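Local structure of arsenite methyltransferase (Chlamydomonas reinhardtii, 5EVJ) at residues A[272-277]-A[325-330]. The protein probably methylates trivalent arsenic, presented as its glutathione conjugate, with methyl groups from S-adenosyl-L-methionine. The protein carries 15 engineered substitutions. Numbering follows the deposited sequence.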
ATOM      1  N   ARG A 272      -3.544  -0.697  -4.020  1.00 18.39           N
ATOM      2  CA  ARG A 272      -3.793   0.672  -3.715  1.00 19.95           C
ATOM      3  C   ARG A 272      -5.233   0.855  -3.263  1.00 23.00           C
ATOM      4  O   ARG A 272      -6.175   0.626  -4.034  1.00 26.18           O
ATOM      5  CB  ARG A 272      -3.480   1.546  -4.910  1.00 17.54           C
ATOM      6  CG  ARG A 272      -2.051   1.298  -5.405  1.00 17.16           C
ATOM      7  CD  ARG A 272      -1.654   2.462  -6.328  1.00 21.52           C
ATOM      8  NE  ARG A 272      -1.310   3.692  -5.599  1.00 21.79           N
ATOM      9  CZ  ARG A 272      -0.513   4.674  -6.049  1.00 22.86           C
ATOM     10  NH1 ARG A 272       0.005   4.629  -7.264  1.00 19.84           N
ATOM     11  NH2 ARG A 272      -0.204   5.734  -5.253  1.00 23.17           N
ATOM     12  N   LEU A 273      -5.398   1.309  -2.013  1.00 21.92           N
ATOM     13  CA  LEU A 273      -6.694   1.413  -1.406  1.00 21.38           C
ATOM     14  C   LEU A 273      -6.903   2.870  -0.980  1.00 23.84           C
ATOM     15  O   LEU A 273      -6.503   3.288   0.148  1.00 22.46           O
ATOM     16  CB  LEU A 273      -6.759   0.484  -0.237  1.00 20.97           C
ATOM     17  CG  LEU A 273      -7.260  -0.960  -0.369  1.00 27.37           C
ATOM     18  CD1 LEU A 273      -6.905  -1.643  -1.683  1.00 23.78           C
ATOM     19  CD2 LEU A 273      -6.795  -1.784   0.834  1.00 26.12           C
ATOM     20  N   PHE A 274      -7.556   3.630  -1.855  1.00 18.95           N
ATOM     21  CA  PHE A 274      -7.721   5.026  -1.618  1.00 18.31           C
ATOM     22  C   PHE A 274      -8.934   5.253  -0.864  1.00 20.53           C
ATOM     23  O   PHE A 274      -9.961   4.537  -1.094  1.00 21.31           O
ATOM     24  CB  PHE A 274      -7.857   5.793  -2.924  1.00 15.37           C
ATOM     25  CG  PHE A 274      -6.554   6.013  -3.594  1.00 16.06           C
ATOM     26  CD1 PHE A 274      -5.789   7.171  -3.310  1.00 15.54           C
ATOM     27  CD2 PHE A 274      -6.046   5.062  -4.479  1.00 14.05           C
ATOM     28  CE1 PHE A 274      -4.557   7.375  -3.924  1.00 17.61           C
ATOM     29  CE2 PHE A 274      -4.835   5.275  -5.107  1.00 15.48           C
ATOM     30  CZ  PHE A 274      -4.059   6.435  -4.854  1.00 16.33           C
ATOM     31  N   LYS A 275      -8.865   6.324  -0.049  1.00 18.55           N
ATOM     32  CA  LYS A 275     -10.012   6.740   0.716  1.00 17.93           C
ATOM     33  C   LYS A 275     -10.495   8.118   0.254  1.00 15.88           C
ATOM     34  O   LYS A 275      -9.863   9.101   0.485  1.00 16.22           O
ATOM     35  CB  LYS A 275      -9.675   6.697   2.223  1.00 16.77           C
ATOM     36  CG  LYS A 275     -10.730   7.377   3.070  1.00 16.23           C
ATOM     37  CD  LYS A 275     -10.585   7.098   4.567  1.00 16.79           C
ATOM     38  CE  LYS A 275     -11.531   7.983   5.471  1.00 17.71           C
ATOM     39  NZ  LYS A 275     -11.262   7.673   6.965  1.00 18.42           N
ATOM     40  N   VAL A 276     -11.639   8.190  -0.358  1.00 16.95           N
ATOM     41  CA  VAL A 276     -12.149   9.508  -0.777  1.00 20.03           C
ATOM     42  C   VAL A 276     -13.628   9.504  -0.492  1.00 20.25           C
ATOM     43  O   VAL A 276     -14.455   9.197  -1.362  1.00 24.67           O
ATOM     44  CB  VAL A 276     -11.817   9.823  -2.268  1.00 18.25           C
ATOM     45  CG1 VAL A 276     -12.195  11.248  -2.558  1.00 19.83           C
ATOM     46  CG2 VAL A 276     -10.343   9.557  -2.569  1.00 16.64           C
ATOM     47  N   PRO A 277     -13.974   9.782   0.754  1.00 21.90           N
ATOM     48  CA  PRO A 277     -15.347   9.504   1.218  1.00 24.89           C
ATOM     49  C   PRO A 277     -16.414  10.050   0.305  1.00 23.41           C
ATOM     50  O   PRO A 277     -16.370  11.206  -0.100  1.00 24.63           O
ATOM     51  CB  PRO A 277     -15.401  10.182   2.634  1.00 24.43           C
ATOM     52  CG  PRO A 277     -13.958  10.087   3.111  1.00 23.96           C
ATOM     53  CD  PRO A 277     -13.131  10.348   1.834  1.00 24.98           C
ATOM     54  N   ALA A 325     -10.369   9.757 -11.476  1.00 16.73           N
ATOM     55  CA  ALA A 325     -10.237  11.225 -11.292  1.00 19.78           C
ATOM     56  C   ALA A 325     -10.081  11.570  -9.782  1.00 20.47           C
ATOM     57  O   ALA A 325      -9.362  12.490  -9.407  1.00 23.49           O
ATOM     58  CB  ALA A 325     -11.412  12.001 -11.915  1.00 17.36           C
ATOM     59  N   SER A 326     -10.771  10.830  -8.928  1.00 20.33           N
ATOM     60  CA  SER A 326     -10.704  11.037  -7.486  1.00 19.86           C
ATOM     61  C   SER A 326      -9.325  10.615  -6.989  1.00 20.48           C
ATOM     62  O   SER A 326      -8.740  11.289  -6.120  1.00 23.41           O
ATOM     63  CB  SER A 326     -11.812  10.189  -6.743  1.00 17.63           C
ATOM     64  OG  SER A 326     -13.101  10.770  -6.934  1.00 20.56           O
ATOM     65  N   MET A 327      -8.843   9.469  -7.461  1.00 16.97           N
ATOM     66  CA  MET A 327      -7.583   8.971  -6.973  1.00 17.58           C
ATOM     67  C   MET A 327      -6.323   9.817  -7.254  1.00 19.82           C
ATOM     68  O   MET A 327      -5.308   9.722  -6.505  1.00 15.76           O
ATOM     69  CB  MET A 327      -7.330   7.559  -7.503  1.00 19.30           C
ATOM     70  CG  MET A 327      -8.421   6.555  -7.065  1.00 19.62           C
ATOM     71  SD  MET A 327      -8.277   4.871  -7.732  1.00 23.58           S
ATOM     72  CE  MET A 327      -9.749   4.098  -7.021  1.00 17.77           C
ATOM     73  N   VAL A 328      -6.342  10.541  -8.393  1.00 19.10           N
ATOM     74  CA  VAL A 328      -5.197  11.327  -8.798  1.00 17.64           C
ATOM     75  C   VAL A 328      -5.557  12.774  -8.547  1.00 18.06           C
ATOM     76  O   VAL A 328      -4.681  13.576  -8.336  1.00 16.45           O
ATOM     77  CB  VAL A 328      -4.800  11.126 -10.291  1.00 18.01           C
ATOM     78  CG1 VAL A 328      -4.569   9.635 -10.534  1.00 16.93           C
ATOM     79  CG2 VAL A 328      -5.818  11.771 -11.260  1.00 16.00           C
ATOM     80  N   GLY A 329      -6.843  13.117  -8.487  1.00 18.07           N
ATOM     81  CA  GLY A 329      -7.057  14.547  -8.335  1.00 19.54           C
ATOM     82  C   GLY A 329      -7.752  15.026  -7.080  1.00 22.72           C
ATOM     83  O   GLY A 329      -8.150  16.193  -7.046  1.00 20.87           O
ATOM     84  N   GLU A 330      -7.997  14.129  -6.116  1.00 20.97           N
ATOM     85  CA  GLU A 330      -8.787  14.501  -4.902  1.00 23.89           C
ATOM     86  C   GLU A 330      -8.098  13.857  -3.741  1.00 21.99           C
ATOM     87  O   GLU A 330      -8.571  13.936  -2.661  1.00 24.31           O
ATOM     88  CB  GLU A 330     -10.263  13.976  -4.946  1.00 24.95           C
ATOM     89  CG  GLU A 330     -11.290  14.822  -5.752  1.00 28.56           C
ATOM     90  CD  GLU A 330     -12.459  13.974  -6.349  1.00 31.78           C
ATOM     91  OE1 GLU A 330     -13.027  13.154  -5.619  1.00 29.62           O
ATOM     92  OE2 GLU A 330     -12.814  14.073  -7.575  1.00 33.22           O
TER
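A Met-aromatic contact joins strand 266-274, in the mixed sheet of the methyltransferase fold, and the residues that follow it to the last turn of helix 322-329 in the C-terminal part of the chain. Met327 lies across one face of the Phe274 ring. Its CB sits almost exactly over the ring, 4.1 Å from the Phe274 centroid and 9° off the normal, a CH-pi contact. Met327 CG lies anti to the carbonyl carbon (chi1 -60°) and passes Phe274 CD2 at 3.8 Å; the extended chain beyond it (chi2 176°) leaves SD oblique to the ring, 4.8 Å from the Phe274 centroid. CE1 of Phe274 comes within 3.6 Å of Met327 O, a carbonyl that also accepts a bond from Ser331 OG. An alanine in place of Phe274 would probably open a gap beneath Met327 and let its thioether turn. Two residues on, Val276 CG1 touches Glu330 OE1 at 3.7 Å. That carboxylate oxygen is itself gripped by Ser326 OG, 2.7 Å away and above the carboxylate plane, and by Gln279 NE2. The buried Phe274-Met327 pair carries most of the apolar contact, with Val276 against the Glu330 carboxylate beside it: the last turn of a helix packed against the strand and the loop after it, where the Rossmann-like methyltransferase sheet meets the C-terminal region.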